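Local atomic coordinates of malonate decarboxylase subunit alpha (Acinetobacter baumannii ATCC 17978, PDB entry 6MPR), a protein that probably transfers the acyl carrier protein from its acetyl thioester to malonate, giving the malonyl thioester that malonate decarboxylase then decarboxylates. Residues Met252-Ile257 / Leu279-Tyr284; Tyr258-Val263 / Ile481-Lys486; Leu266-Gly271 / Arg296-Asn301; Ala356-Val361 / Ala391-His396; Asp362-Ala367 / Lys428-Met433. All coordinates share one frame; numbering follows the deposited sequence. Where two conformers were deposited one is given.

Contact 1 of 5, residues Met252-Ile257 / Leu279-Tyr284; sequences MAIRGI and LILPTY
Ile280 meets Ile254 where helices 272-287 and 244-261 pack together over the Leu363 and Ile365 face of the mixed sheet, as neighbouring layer helices of an alpha/beta fold. The short segments cross at -64°, and their axes come no closer than 11.0 Å. Large side chains therefore span the gap, branched aliphatic ones in the buried part and the longer tyrosine at the partly exposed side. In Ile280 a chi1 of 71° sets CG1 between its backbone N and carbonyl carbon, and this atom lies 3.5 Å from Ile254 CD1. Ile254 CD1 is also 3.8 Å from Ile280 CD1. Next, the CD2 branch of Leu281 reaches Ile254 CD1 at 4.0 Å. One methyl of helix 244-261 is thus held by two successive residues of the partner. Past Pro282, which has no amide hydrogen to give to the preceding turn, the helix widens and carries Tyr284 toward Ile254 and Arg255. Ile254 CD1 sits near the plane of this ring, 4.3 Å from Tyr284 CD2. Arg255 crosses the tyrosine at about a right angle and sends its guanidinium away to a salt bridge with Glu259, leaving Arg255 CB 3.7 Å from Tyr284 OH.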
# COMPACT_ATOMS: atom_id res chain seq x y z
N MET A 252 4.05 1.35 -31.00
CA MET A 252 3.60 2.68 -30.60
C MET A 252 3.76 2.90 -29.09
O MET A 252 4.09 4.01 -28.67
CB MET A 252 2.15 2.88 -31.04
CG MET A 252 2.02 2.94 -32.56
SD MET A 252 0.42 3.58 -33.10
CE MET A 252 -0.64 2.18 -32.76
N ALA A 253 3.50 1.87 -28.27
CA ALA A 253 3.76 2.00 -26.84
C ALA A 253 5.22 2.33 -26.56
O ALA A 253 5.53 3.18 -25.72
CB ALA A 253 3.35 0.71 -26.11
N ILE A 254 6.15 1.66 -27.25
CA ILE A 254 7.57 1.84 -26.95
C ILE A 254 8.04 3.21 -27.40
O ILE A 254 8.72 3.93 -26.66
CB ILE A 254 8.40 0.72 -27.60
CG1 ILE A 254 8.09 -0.60 -26.91
CG2 ILE A 254 9.89 1.09 -27.55
CD1 ILE A 254 8.65 -1.84 -27.61
N ARG A 255 7.70 3.58 -28.62
CA ARG A 255 8.14 4.84 -29.20
C ARG A 255 7.35 6.01 -28.64
O ARG A 255 7.92 7.03 -28.22
CB ARG A 255 8.01 4.74 -30.71
CG ARG A 255 8.43 5.95 -31.49
CD ARG A 255 9.92 5.95 -31.76
NE ARG A 255 10.28 7.06 -32.64
CZ ARG A 255 11.51 7.55 -32.74
NH1 ARG A 255 12.50 7.05 -32.02
NH2 ARG A 255 11.74 8.57 -33.57
N GLY A 256 6.02 5.89 -28.61
CA GLY A 256 5.16 7.00 -28.26
C GLY A 256 4.88 7.19 -26.78
O GLY A 256 4.30 8.21 -26.42
N ILE A 257 5.24 6.23 -25.93
CA ILE A 257 5.02 6.36 -24.49
C ILE A 257 6.30 6.12 -23.70
O ILE A 257 6.76 7.00 -22.95
CB ILE A 257 3.91 5.40 -24.01
CG1 ILE A 257 2.63 5.57 -24.86
CG2 ILE A 257 3.59 5.68 -22.54
CD1 ILE A 257 1.45 4.69 -24.41
N LEU A 279 8.41 -8.76 -26.05
CA LEU A 279 9.14 -9.52 -27.06
C LEU A 279 9.76 -8.66 -28.16
O LEU A 279 10.61 -9.17 -28.91
CB LEU A 279 8.23 -10.58 -27.69
CG LEU A 279 7.95 -11.75 -26.74
CD1 LEU A 279 6.89 -12.68 -27.31
CD2 LEU A 279 9.24 -12.51 -26.46
N ILE A 280 9.39 -7.39 -28.30
CA ILE A 280 10.05 -6.55 -29.29
C ILE A 280 10.98 -5.52 -28.67
O ILE A 280 11.65 -4.79 -29.40
CB ILE A 280 9.06 -5.86 -30.26
CG1 ILE A 280 8.26 -4.76 -29.57
CG2 ILE A 280 8.17 -6.87 -30.97
CD1 ILE A 280 7.46 -3.91 -30.54
N LEU A 281 11.06 -5.44 -27.34
CA LEU A 281 12.14 -4.65 -26.76
C LEU A 281 13.51 -5.04 -27.31
O LEU A 281 14.25 -4.14 -27.74
CB LEU A 281 12.12 -4.75 -25.23
CG LEU A 281 11.05 -3.90 -24.54
CD1 LEU A 281 11.06 -4.26 -23.06
CD2 LEU A 281 11.35 -2.42 -24.75
N PRO A 282 13.89 -6.32 -27.38
CA PRO A 282 15.26 -6.64 -27.83
C PRO A 282 15.46 -6.51 -29.33
O PRO A 282 16.59 -6.69 -29.80
CB PRO A 282 15.44 -8.10 -27.38
CG PRO A 282 14.35 -8.35 -26.37
CD PRO A 282 13.22 -7.52 -26.85
N THR A 283 14.40 -6.24 -30.10
CA THR A 283 14.52 -6.07 -31.55
C THR A 283 14.18 -4.63 -31.93
O THR A 283 15.08 -3.86 -32.26
CB THR A 283 13.60 -7.05 -32.28
OG1 THR A 283 12.27 -6.92 -31.78
CG2 THR A 283 14.07 -8.49 -32.08
N TYR A 284 12.91 -4.25 -31.87
CA TYR A 284 12.54 -2.87 -32.18
C TYR A 284 13.14 -1.90 -31.17
O TYR A 284 13.67 -0.84 -31.55
CB TYR A 284 11.02 -2.75 -32.21
CG TYR A 284 10.51 -1.37 -32.52
CD1 TYR A 284 10.75 -0.79 -33.75
CD2 TYR A 284 9.75 -0.66 -31.58
CE1 TYR A 284 10.26 0.48 -34.05
CE2 TYR A 284 9.26 0.60 -31.87
CZ TYR A 284 9.52 1.17 -33.10
OH TYR A 284 9.04 2.43 -33.37

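Contact 2 of 5, residues Tyr258-Val263 / Ile481-Lys486; sequences YEKHNV and IAYLYK
Tyr483 OH reaches the last turns of helix 244-261, giving its hydrogen to Gly256 O, while Lys260 CD lies 3.5 Å from Tyr483 OH. That bond holds the hydroxyl end of the phenol near the helix, where the lysine crosses it. Lys260 is anti at every torsion up to CE, and this length carries CE over one face of the Tyr483 ring, 4.2 Å from the centroid and 24° off the normal, a CH-pi contact. The opposite face carries Ile481 CG2. A final bend places NZ 5.1 Å from the ring centroid, long enough that any cation-pi attraction is weak. Lys260 NZ also stands 4.5 Å from Lys486 NZ; such like charges are probably tolerable because Lys260 is exposed to solvent. Beside it, His261 and Tyr485 approach tip to tip: His261 CE1 is 3.3 Å from Tyr485 OH, which lies in the imidazole plane, while the two ring planes are 77° apart. Lys260 CG covers the centre of one imidazole face, and ND1 is bonded to Asp410 OD2. The contact thus sets the C-terminal end of helix 244-261, finished by a Schellman motif at Asn262, against the inverse gamma turn at Tyr483 that follows strand 480-482, and His474 of strand 474-477 meets the rings of His261, Tyr483 and Tyr485.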
# COMPACT_ATOMS: atom_id res chain seq x y z
N TYR A 258 6.90 4.93 -23.83
CA TYR A 258 8.05 4.59 -22.99
C TYR A 258 9.24 5.49 -23.31
O TYR A 258 9.85 6.08 -22.41
CB TYR A 258 8.46 3.13 -23.16
CG TYR A 258 7.45 2.08 -22.71
CD1 TYR A 258 6.23 2.43 -22.15
CD2 TYR A 258 7.75 0.72 -22.84
CE1 TYR A 258 5.32 1.45 -21.74
CE2 TYR A 258 6.86 -0.24 -22.43
CZ TYR A 258 5.66 0.12 -21.88
OH TYR A 258 4.79 -0.87 -21.50
N GLU A 259 9.58 5.58 -24.59
CA GLU A 259 10.67 6.46 -25.01
C GLU A 259 10.31 7.93 -24.75
O GLU A 259 11.13 8.69 -24.23
CB GLU A 259 10.98 6.25 -26.48
CG GLU A 259 12.23 7.01 -26.93
CD GLU A 259 12.55 6.84 -28.40
OE1 GLU A 259 11.79 6.16 -29.13
OE2 GLU A 259 13.59 7.38 -28.83
N LYS A 260 9.09 8.32 -25.12
CA LYS A 260 8.70 9.73 -25.04
C LYS A 260 8.85 10.28 -23.64
O LYS A 260 9.31 11.41 -23.45
CB LYS A 260 7.25 9.89 -25.52
CG LYS A 260 6.72 11.33 -25.43
CD LYS A 260 5.29 11.44 -25.93
CE LYS A 260 4.75 12.86 -25.75
NZ LYS A 260 5.35 13.81 -26.73
N HIS A 261 8.45 9.50 -22.63
CA HIS A 261 8.44 9.96 -21.25
C HIS A 261 9.55 9.37 -20.41
O HIS A 261 9.57 9.60 -19.19
CB HIS A 261 7.08 9.63 -20.62
CG HIS A 261 5.92 10.18 -21.37
ND1 HIS A 261 5.66 11.53 -21.44
CD2 HIS A 261 4.96 9.57 -22.10
CE1 HIS A 261 4.58 11.73 -22.18
NE2 HIS A 261 4.14 10.56 -22.59
N ASN A 262 10.46 8.60 -21.00
CA ASN A 262 11.63 8.05 -20.30
C ASN A 262 11.21 7.13 -19.15
O ASN A 262 11.67 7.26 -18.01
CB ASN A 262 12.53 9.18 -19.80
CG ASN A 262 13.94 8.70 -19.45
OD1 ASN A 262 14.49 7.82 -20.11
ND2 ASN A 262 14.51 9.28 -18.39
N VAL A 263 10.32 6.18 -19.46
CA VAL A 263 9.78 5.25 -18.46
C VAL A 263 10.87 4.27 -18.06
O VAL A 263 11.36 3.49 -18.89
CB VAL A 263 8.55 4.53 -19.02
CG1 VAL A 263 8.04 3.47 -18.03
CG2 VAL A 263 7.45 5.55 -19.37
N ILE A 481 -2.34 6.85 -30.48
CA ILE A 481 -2.32 7.21 -29.07
C ILE A 481 -3.03 8.54 -28.90
O ILE A 481 -2.74 9.50 -29.62
CB ILE A 481 -0.89 7.30 -28.51
CG1 ILE A 481 -0.11 6.00 -28.72
CG2 ILE A 481 -0.92 7.65 -27.01
CD1 ILE A 481 1.37 6.15 -28.41
N ALA A 482 -3.93 8.61 -27.93
CA ALA A 482 -4.47 9.88 -27.46
C ALA A 482 -3.75 10.23 -26.16
O ALA A 482 -3.80 9.45 -25.20
CB ALA A 482 -5.99 9.80 -27.25
N TYR A 483 -3.07 11.37 -26.14
CA TYR A 483 -2.34 11.80 -24.93
C TYR A 483 -3.30 12.56 -24.01
O TYR A 483 -3.23 13.78 -23.85
CB TYR A 483 -1.13 12.66 -25.30
CG TYR A 483 -0.04 11.91 -26.02
CD1 TYR A 483 0.77 10.99 -25.35
CD2 TYR A 483 0.21 12.13 -27.37
CE1 TYR A 483 1.77 10.30 -26.01
CE2 TYR A 483 1.22 11.45 -28.04
CZ TYR A 483 1.99 10.53 -27.35
OH TYR A 483 2.99 9.86 -28.02
N LEU A 484 -4.17 11.78 -23.36
CA LEU A 484 -5.27 12.34 -22.57
C LEU A 484 -4.77 13.21 -21.42
O LEU A 484 -5.48 14.13 -21.00
CB LEU A 484 -6.16 11.21 -22.04
CG LEU A 484 -6.89 10.30 -23.03
CD1 LEU A 484 -7.74 9.28 -22.26
CD2 LEU A 484 -7.75 11.10 -24.03
N TYR A 485 -3.57 12.94 -20.90
CA TYR A 485 -3.06 13.76 -19.80
C TYR A 485 -2.94 15.23 -20.19
O TYR A 485 -2.88 16.09 -19.31
CB TYR A 485 -1.70 13.25 -19.31
CG TYR A 485 -0.50 13.59 -20.17
CD1 TYR A 485 -0.09 12.74 -21.21
CD2 TYR A 485 0.26 14.72 -19.92
CE1 TYR A 485 1.00 13.04 -21.98
CE2 TYR A 485 1.37 15.02 -20.70
CZ TYR A 485 1.73 14.18 -21.72
OH TYR A 485 2.82 14.47 -22.49
N LYS A 486 -2.89 15.52 -21.49
CA LYS A 486 -2.74 16.88 -21.98
C LYS A 486 -4.06 17.51 -22.41
O LYS A 486 -4.06 18.69 -22.77
CB LYS A 486 -1.76 16.92 -23.16
CG LYS A 486 -0.33 17.19 -22.76
CD LYS A 486 0.58 17.17 -23.97
CE LYS A 486 0.43 15.88 -24.76
NZ LYS A 486 1.40 15.81 -25.89

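Contact 3 of 5, residues Leu266-Gly271 / Arg296-Asn301; sequences LNHGIG and RNWTLN
Leu266 pairs with Trp298 as strands 265-268 and 297-299 run parallel, joined through helix 272-287 in a beta-alpha-beta crossover. Leu266 N donates to Asn297 O (3.2 Å), and Leu266 O accepts from Thr299 N (3.2 Å). The short strands splay by 47°, and beyond this pair a side chain takes over: Asn267 ND2 gives a nearly straight bond (177°) to Thr299 O at 2.7 Å, the oxygen lying in the amide plane. On the Leu266 face, CD2 of that leucine sits over the centre of the Trp298 six-membered ring, 3.5 Å from its centroid. Trp298 in turn points its CZ3/CH2 edge at the face of His268, an edge-to-face pair with planes 82° apart. Tyr258 OH and Glu278 OE2 bond the imidazole nitrogens, fixing the rotation of the ring. Asparagine thus takes the carbonyl that a continuing parallel ladder would offer to His268 N, and that buried amide, like Thr299 OG1, has no partner in the model.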
# COMPACT_ATOMS: atom_id res chain seq x y z
N LEU A 266 7.89 -0.11 -14.44
CA LEU A 266 6.54 -0.30 -14.95
C LEU A 266 6.00 -1.67 -14.54
O LEU A 266 6.74 -2.57 -14.13
CB LEU A 266 6.50 -0.17 -16.48
CG LEU A 266 7.10 -1.30 -17.33
CD1 LEU A 266 6.82 -1.01 -18.79
CD2 LEU A 266 8.63 -1.48 -17.12
N ASN A 267 4.68 -1.78 -14.65
CA ASN A 267 3.95 -3.04 -14.64
C ASN A 267 3.20 -3.19 -15.96
O ASN A 267 2.68 -2.21 -16.52
CB ASN A 267 2.98 -3.09 -13.47
CG ASN A 267 2.02 -4.27 -13.53
OD1 ASN A 267 0.84 -4.10 -13.87
ND2 ASN A 267 2.50 -5.46 -13.18
N HIS A 268 3.16 -4.42 -16.47
CA HIS A 268 2.34 -4.81 -17.61
C HIS A 268 1.18 -5.65 -17.12
O HIS A 268 1.40 -6.67 -16.46
CB HIS A 268 3.11 -5.66 -18.62
CG HIS A 268 4.03 -4.90 -19.51
ND1 HIS A 268 4.80 -5.54 -20.46
CD2 HIS A 268 4.27 -3.58 -19.64
CE1 HIS A 268 5.50 -4.63 -21.13
NE2 HIS A 268 5.19 -3.43 -20.66
N GLY A 269 -0.05 -5.26 -17.48
CA GLY A 269 -1.16 -6.20 -17.39
C GLY A 269 -1.01 -7.27 -18.46
O GLY A 269 -0.73 -6.97 -19.62
N ILE A 270 -1.18 -8.53 -18.06
CA ILE A 270 -0.85 -9.64 -18.96
C ILE A 270 -1.82 -9.68 -20.13
O ILE A 270 -3.05 -9.58 -19.96
CB ILE A 270 -0.83 -10.97 -18.18
CG1 ILE A 270 -0.55 -12.15 -19.11
CG2 ILE A 270 -2.13 -11.20 -17.44
CD1 ILE A 270 0.89 -12.33 -19.43
N GLY A 271 -1.28 -9.83 -21.34
CA GLY A 271 -2.10 -9.99 -22.54
C GLY A 271 -1.18 -10.03 -23.75
O GLY A 271 0.03 -9.83 -23.64
N ARG A 296 13.73 -0.67 -17.06
CA ARG A 296 14.77 -1.33 -16.28
C ARG A 296 14.23 -2.12 -15.09
O ARG A 296 14.69 -3.24 -14.84
CB ARG A 296 15.78 -0.29 -15.80
CG ARG A 296 16.52 0.38 -16.94
CD ARG A 296 17.71 1.18 -16.44
NE ARG A 296 17.28 2.37 -15.72
CZ ARG A 296 17.49 2.59 -14.43
NH1 ARG A 296 18.16 1.70 -13.70
NH2 ARG A 296 17.05 3.71 -13.88
N ASN A 297 13.26 -1.57 -14.37
CA ASN A 297 12.82 -2.13 -13.10
C ASN A 297 11.34 -2.46 -13.17
O ASN A 297 10.52 -1.61 -13.53
CB ASN A 297 13.11 -1.15 -11.97
CG ASN A 297 14.55 -0.69 -11.99
OD1 ASN A 297 15.46 -1.49 -11.77
ND2 ASN A 297 14.77 0.59 -12.26
N TRP A 298 10.99 -3.70 -12.83
CA TRP A 298 9.64 -4.19 -13.06
C TRP A 298 8.97 -4.68 -11.77
O TRP A 298 9.62 -5.23 -10.88
CB TRP A 298 9.66 -5.33 -14.08
CG TRP A 298 10.19 -4.96 -15.44
CD1 TRP A 298 11.48 -4.62 -15.77
CD2 TRP A 298 9.45 -4.95 -16.65
NE1 TRP A 298 11.57 -4.38 -17.13
CE2 TRP A 298 10.34 -4.59 -17.69
CE3 TRP A 298 8.11 -5.22 -16.97
CZ2 TRP A 298 9.93 -4.49 -19.02
CZ3 TRP A 298 7.71 -5.11 -18.29
CH2 TRP A 298 8.62 -4.75 -19.31
N THR A 299 7.66 -4.47 -11.70
CA THR A 299 6.79 -5.20 -10.80
C THR A 299 5.95 -6.10 -11.69
O THR A 299 5.09 -5.62 -12.44
CB THR A 299 5.91 -4.27 -9.96
OG1 THR A 299 5.15 -3.42 -10.83
CG2 THR A 299 6.76 -3.42 -9.04
N LEU A 300 6.23 -7.40 -11.63
CA LEU A 300 5.71 -8.32 -12.65
C LEU A 300 5.91 -9.75 -12.18
O LEU A 300 6.89 -10.05 -11.49
CB LEU A 300 6.44 -8.11 -13.99
CG LEU A 300 5.72 -8.60 -15.24
CD1 LEU A 300 4.71 -7.55 -15.69
CD2 LEU A 300 6.73 -8.88 -16.32
N ASN A 301 5.00 -10.65 -12.56
CA ASN A 301 5.31 -12.06 -12.39
C ASN A 301 6.37 -12.47 -13.40
O ASN A 301 6.73 -11.70 -14.30
CB ASN A 301 4.04 -12.90 -12.49
CG ASN A 301 3.29 -12.97 -11.17
OD1 ASN A 301 3.62 -12.24 -10.23
ND2 ASN A 301 2.29 -13.83 -11.09

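Contact 4 of 5, residues Ala356-Val361 / Ala391-His396; sequences AGQYAV and APNMGH
Gln358 extends from helix 350-359 across Asn393 and obliquely past His396, which belong to the short helix 391-394 and the turn after it. With CG anti to the backbone N (chi1 170°), Gln358 CG passes 3.9 Å from His396 NE2, and the extended chain beyond carries the amide further. Asn393 meets it at about a right angle, the two amide planes 82° apart, with Gln358 NE2 3.1 Å from Asn393 OD1. His396 takes a chi1 of 75°, which puts CG between its backbone N and carbonyl carbon. The edge of the ring meets the preceding helix, where His396 ND1 donates to Pro392 O at 2.9 Å, on a lone pair of that carbonyl and close to the ring plane. The other nitrogen faces Gln358: a water bonded to His396 NE2 (2.9 Å) donates to Gln358 OE1 (3.1 Å), so the two side chains are bridged. Met394, modelled in two conformers, bends in one of them to bring CE 3.5 Å from Gly357 CA, where the helix presents bare backbone. Across the dimer, Gln358 OE1 bonds Gln358 NE2 of the second subunit and Asn393 OD1 bonds Tyr359 OH of that subunit. Amides suit such a buried interface because each can give and accept, and here they pass hydrogen bonds between subunits without formal charge.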
# COMPACT_ATOMS: atom_id res chain seq x y z
N ALA A 356 4.41 -1.50 -4.43
CA ALA A 356 5.38 -0.88 -5.34
C ALA A 356 4.73 -0.49 -6.65
O ALA A 356 5.06 0.55 -7.23
CB ALA A 356 6.56 -1.82 -5.59
N GLY A 357 3.80 -1.31 -7.14
CA GLY A 357 3.10 -0.96 -8.36
C GLY A 357 2.34 0.34 -8.25
O GLY A 357 2.16 1.05 -9.25
N GLN A 358 1.86 0.67 -7.05
CA GLN A 358 1.19 1.95 -6.85
C GLN A 358 2.20 3.09 -6.69
O GLN A 358 2.11 4.12 -7.37
CB GLN A 358 0.29 1.89 -5.61
CG GLN A 358 -0.20 3.31 -5.26
CD GLN A 358 -0.94 3.40 -3.94
OE1 GLN A 358 -1.25 4.51 -3.49
NE2 GLN A 358 -1.25 2.27 -3.32
N TYR A 359 3.15 2.94 -5.77
CA TYR A 359 3.93 4.07 -5.29
C TYR A 359 5.30 4.21 -5.94
O TYR A 359 5.88 5.30 -5.87
CB TYR A 359 4.16 3.95 -3.77
CG TYR A 359 3.18 4.70 -2.92
CD1 TYR A 359 3.08 6.08 -2.99
CD2 TYR A 359 2.39 4.04 -2.00
CE1 TYR A 359 2.19 6.77 -2.19
CE2 TYR A 359 1.52 4.72 -1.19
CZ TYR A 359 1.43 6.09 -1.29
OH TYR A 359 0.56 6.77 -0.48
N ALA A 360 5.85 3.16 -6.53
CA ALA A 360 7.26 3.16 -6.91
C ALA A 360 7.53 3.03 -8.40
O ALA A 360 8.69 3.23 -8.80
CB ALA A 360 8.00 2.03 -6.18
N VAL A 361 6.55 2.72 -9.24
CA VAL A 361 6.83 2.57 -10.67
C VAL A 361 6.23 3.73 -11.46
O VAL A 361 5.25 4.37 -11.05
CB VAL A 361 6.36 1.22 -11.25
CG1 VAL A 361 6.96 0.05 -10.47
CG2 VAL A 361 4.86 1.14 -11.34
N ALA A 391 -6.06 -4.27 -10.86
CA ALA A 391 -6.12 -3.17 -11.83
C ALA A 391 -6.44 -1.81 -11.22
O ALA A 391 -5.80 -0.83 -11.63
CB ALA A 391 -7.11 -3.52 -12.94
N PRO A 392 -7.37 -1.66 -10.28
CA PRO A 392 -7.60 -0.32 -9.73
C PRO A 392 -6.40 0.23 -8.99
O PRO A 392 -6.14 1.44 -9.06
CB PRO A 392 -8.80 -0.53 -8.79
CG PRO A 392 -9.49 -1.71 -9.36
CD PRO A 392 -8.40 -2.61 -9.81
N ASN A 393 -5.66 -0.61 -8.27
CA ASN A 393 -4.48 -0.14 -7.54
C ASN A 393 -3.36 0.24 -8.50
O ASN A 393 -2.62 1.20 -8.26
CB ASN A 393 -4.01 -1.21 -6.57
CG ASN A 393 -2.74 -0.81 -5.84
OD1 ASN A 393 -2.74 0.14 -5.05
ND2 ASN A 393 -1.64 -1.52 -6.12
N MET A 394 -3.23 -0.50 -9.60
CA MET A 394 -2.21 -0.18 -10.59
C MET A 394 -2.63 0.98 -11.49
O MET A 394 -1.77 1.77 -11.90
CB MET A 394 -1.90 -1.42 -11.42
CG MET A 394 -1.63 -2.66 -10.58
SD MET A 394 -0.13 -2.48 -9.58
CE MET A 394 1.05 -2.32 -10.90
N GLY A 395 -3.92 1.10 -11.78
CA GLY A 395 -4.41 2.09 -12.72
C GLY A 395 -5.06 3.31 -12.08
O GLY A 395 -6.20 3.66 -12.40
N HIS A 396 -4.33 3.98 -11.20
CA HIS A 396 -4.75 5.28 -10.72
C HIS A 396 -3.52 6.14 -10.44
O HIS A 396 -2.41 5.64 -10.29
CB HIS A 396 -5.63 5.17 -9.46
CG HIS A 396 -4.85 4.84 -8.21
ND1 HIS A 396 -4.60 3.54 -7.82
CD2 HIS A 396 -4.28 5.63 -7.28
CE1 HIS A 396 -3.88 3.55 -6.71
NE2 HIS A 396 -3.69 4.80 -6.35
O HOH W 1 -3.60 6.40 -3.95

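Contact 5 of 5, residues Asp362-Ala367 / Lys428-Met433; sequences DLFIGA and KLVVQM
Phe364 turns the edge of its ring to Val430; Val430 CG1 lies near the ring plane, 4.4 Å from Phe364 CD2. Over one face, displaced toward the rim, is Gly366 N, 3.9 Å above the plane; with no side chain on Gly366, the ring can lie beside the backbone two residues on. On the other side of the sheet, Ile365 and Val431 lie side by side, and Ile365 CD1 is 3.6 Å from Val431 CG1 and 3.6 Å from Met433 SD. Strands 363-366 and 429-433 are parallel neighbours at the centre of the mixed sheet, in the manner of Rossmann-like alpha/beta folds. Their ladder has five bonds, from Leu429 N to Asp362 O at one end to Met433 N to Gly366 O (2.8 Å, 176°) at the other. Beta-branched Ile365 and Val431 suit extended strands, and helices 244-261 and 272-287 cover their face. Just before its strand, Lys428 stretches out fully, with CG anti to the backbone N (chi1 -177°), and runs past Asp362 and Phe364. Its buried NZ is gripped by Gly357 O and Met394 O, and it also gives a weak bond of 3.1 Å to a water that donates to Leu363 O at 3.0 Å.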
# COMPACT_ATOMS: atom_id res chain seq x y z
N ASP A 362 6.83 3.98 -12.63
CA ASP A 362 6.42 5.10 -13.48
C ASP A 362 5.09 4.85 -14.17
O ASP A 362 4.39 5.81 -14.51
CB ASP A 362 7.46 5.33 -14.59
CG ASP A 362 8.74 5.95 -14.11
OD1 ASP A 362 8.77 6.57 -13.02
OD2 ASP A 362 9.73 5.84 -14.86
N LEU A 363 4.75 3.60 -14.44
CA LEU A 363 3.73 3.35 -15.45
C LEU A 363 3.00 2.03 -15.18
O LEU A 363 3.61 1.05 -14.74
CB LEU A 363 4.36 3.33 -16.85
CG LEU A 363 3.45 3.01 -18.07
CD1 LEU A 363 3.86 3.87 -19.25
CD2 LEU A 363 3.53 1.53 -18.43
N PHE A 364 1.70 2.04 -15.44
CA PHE A 364 0.90 0.85 -15.65
C PHE A 364 0.33 0.87 -17.06
O PHE A 364 -0.03 1.93 -17.58
CB PHE A 364 -0.26 0.75 -14.63
CG PHE A 364 -1.28 -0.29 -14.98
CD1 PHE A 364 -0.98 -1.64 -14.87
CD2 PHE A 364 -2.54 0.08 -15.41
CE1 PHE A 364 -1.92 -2.60 -15.18
CE2 PHE A 364 -3.48 -0.88 -15.75
CZ PHE A 364 -3.17 -2.22 -15.62
N ILE A 365 0.28 -0.29 -17.70
CA ILE A 365 -0.35 -0.44 -19.01
C ILE A 365 -1.12 -1.75 -19.02
O ILE A 365 -0.59 -2.79 -18.61
CB ILE A 365 0.69 -0.36 -20.15
CG1 ILE A 365 0.03 -0.54 -21.53
CG2 ILE A 365 1.80 -1.39 -19.94
CD1 ILE A 365 0.90 0.04 -22.66
N GLY A 366 -2.38 -1.71 -19.44
CA GLY A 366 -3.17 -2.91 -19.53
C GLY A 366 -4.37 -2.67 -20.41
O GLY A 366 -4.50 -1.62 -21.04
N ALA A 367 -5.27 -3.65 -20.44
CA ALA A 367 -6.42 -3.56 -21.33
C ALA A 367 -7.70 -3.68 -20.53
O ALA A 367 -7.71 -3.84 -19.31
CB ALA A 367 -6.36 -4.62 -22.42
N LYS A 428 1.30 9.59 -12.11
CA LYS A 428 1.74 8.31 -12.65
C LYS A 428 1.10 8.08 -14.02
O LYS A 428 -0.05 8.46 -14.25
CB LYS A 428 1.39 7.18 -11.70
CG LYS A 428 1.87 5.78 -12.10
CD LYS A 428 1.01 4.80 -11.30
CE LYS A 428 1.24 3.37 -11.69
NZ LYS A 428 0.52 2.51 -10.71
N LEU A 429 1.84 7.43 -14.92
CA LEU A 429 1.29 7.09 -16.23
C LEU A 429 0.41 5.86 -16.12
O LEU A 429 0.82 4.84 -15.55
CB LEU A 429 2.40 6.85 -17.26
CG LEU A 429 3.19 8.09 -17.72
CD1 LEU A 429 4.05 8.68 -16.58
CD2 LEU A 429 4.05 7.74 -18.94
N VAL A 430 -0.80 5.96 -16.64
CA VAL A 430 -1.78 4.89 -16.63
C VAL A 430 -2.28 4.77 -18.06
O VAL A 430 -2.93 5.70 -18.57
CB VAL A 430 -2.93 5.18 -15.65
CG1 VAL A 430 -4.06 4.20 -15.83
CG2 VAL A 430 -2.40 5.13 -14.23
N VAL A 431 -1.93 3.67 -18.73
CA VAL A 431 -2.18 3.48 -20.16
C VAL A 431 -3.26 2.42 -20.33
O VAL A 431 -3.12 1.30 -19.83
CB VAL A 431 -0.91 3.07 -20.91
CG1 VAL A 431 -1.18 3.01 -22.43
CG2 VAL A 431 0.24 4.01 -20.56
N GLN A 432 -4.31 2.76 -21.06
CA GLN A 432 -5.27 1.77 -21.55
C GLN A 432 -4.90 1.42 -22.99
O GLN A 432 -5.04 2.25 -23.90
CB GLN A 432 -6.70 2.29 -21.48
CG GLN A 432 -7.35 2.11 -20.13
CD GLN A 432 -7.74 0.67 -19.85
OE1 GLN A 432 -8.23 0.35 -18.77
NE2 GLN A 432 -7.53 -0.21 -20.82
N MET A 433 -4.43 0.19 -23.19
CA MET A 433 -3.94 -0.29 -24.49
C MET A 433 -4.93 -1.36 -24.95
O MET A 433 -4.92 -2.49 -24.45
CB MET A 433 -2.53 -0.85 -24.36
CG MET A 433 -1.99 -1.52 -25.60
SD MET A 433 -0.33 -2.14 -25.25
CE MET A 433 0.27 -2.40 -26.89
O HOH W 2 1.93 0.36 -12.36

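Contacts 3 and 5 build the mixed sheet: strand 265-268 pairs on one side with 297-299 and on the other with 363-366, which holds 429-433. Contact 5 is a full backbone ladder, while in contact 3 a short one is supplemented by an asparagine bond and aromatic packing. Contacts 1 and 2 share helix 244-261, the first apolar and buried between helices, the second aromatic and charged at the helix end, where a lysine is exposed. Ile257 and Tyr258 tie that helix to contact 5, and Tyr258 also bonds His268 of contact 3. Contact 4 is buried yet polar, as fits the dimer interface, which contact 3 also touches. Lys428 joins contacts 4 and 5 by bonding carbonyls of both helical segments.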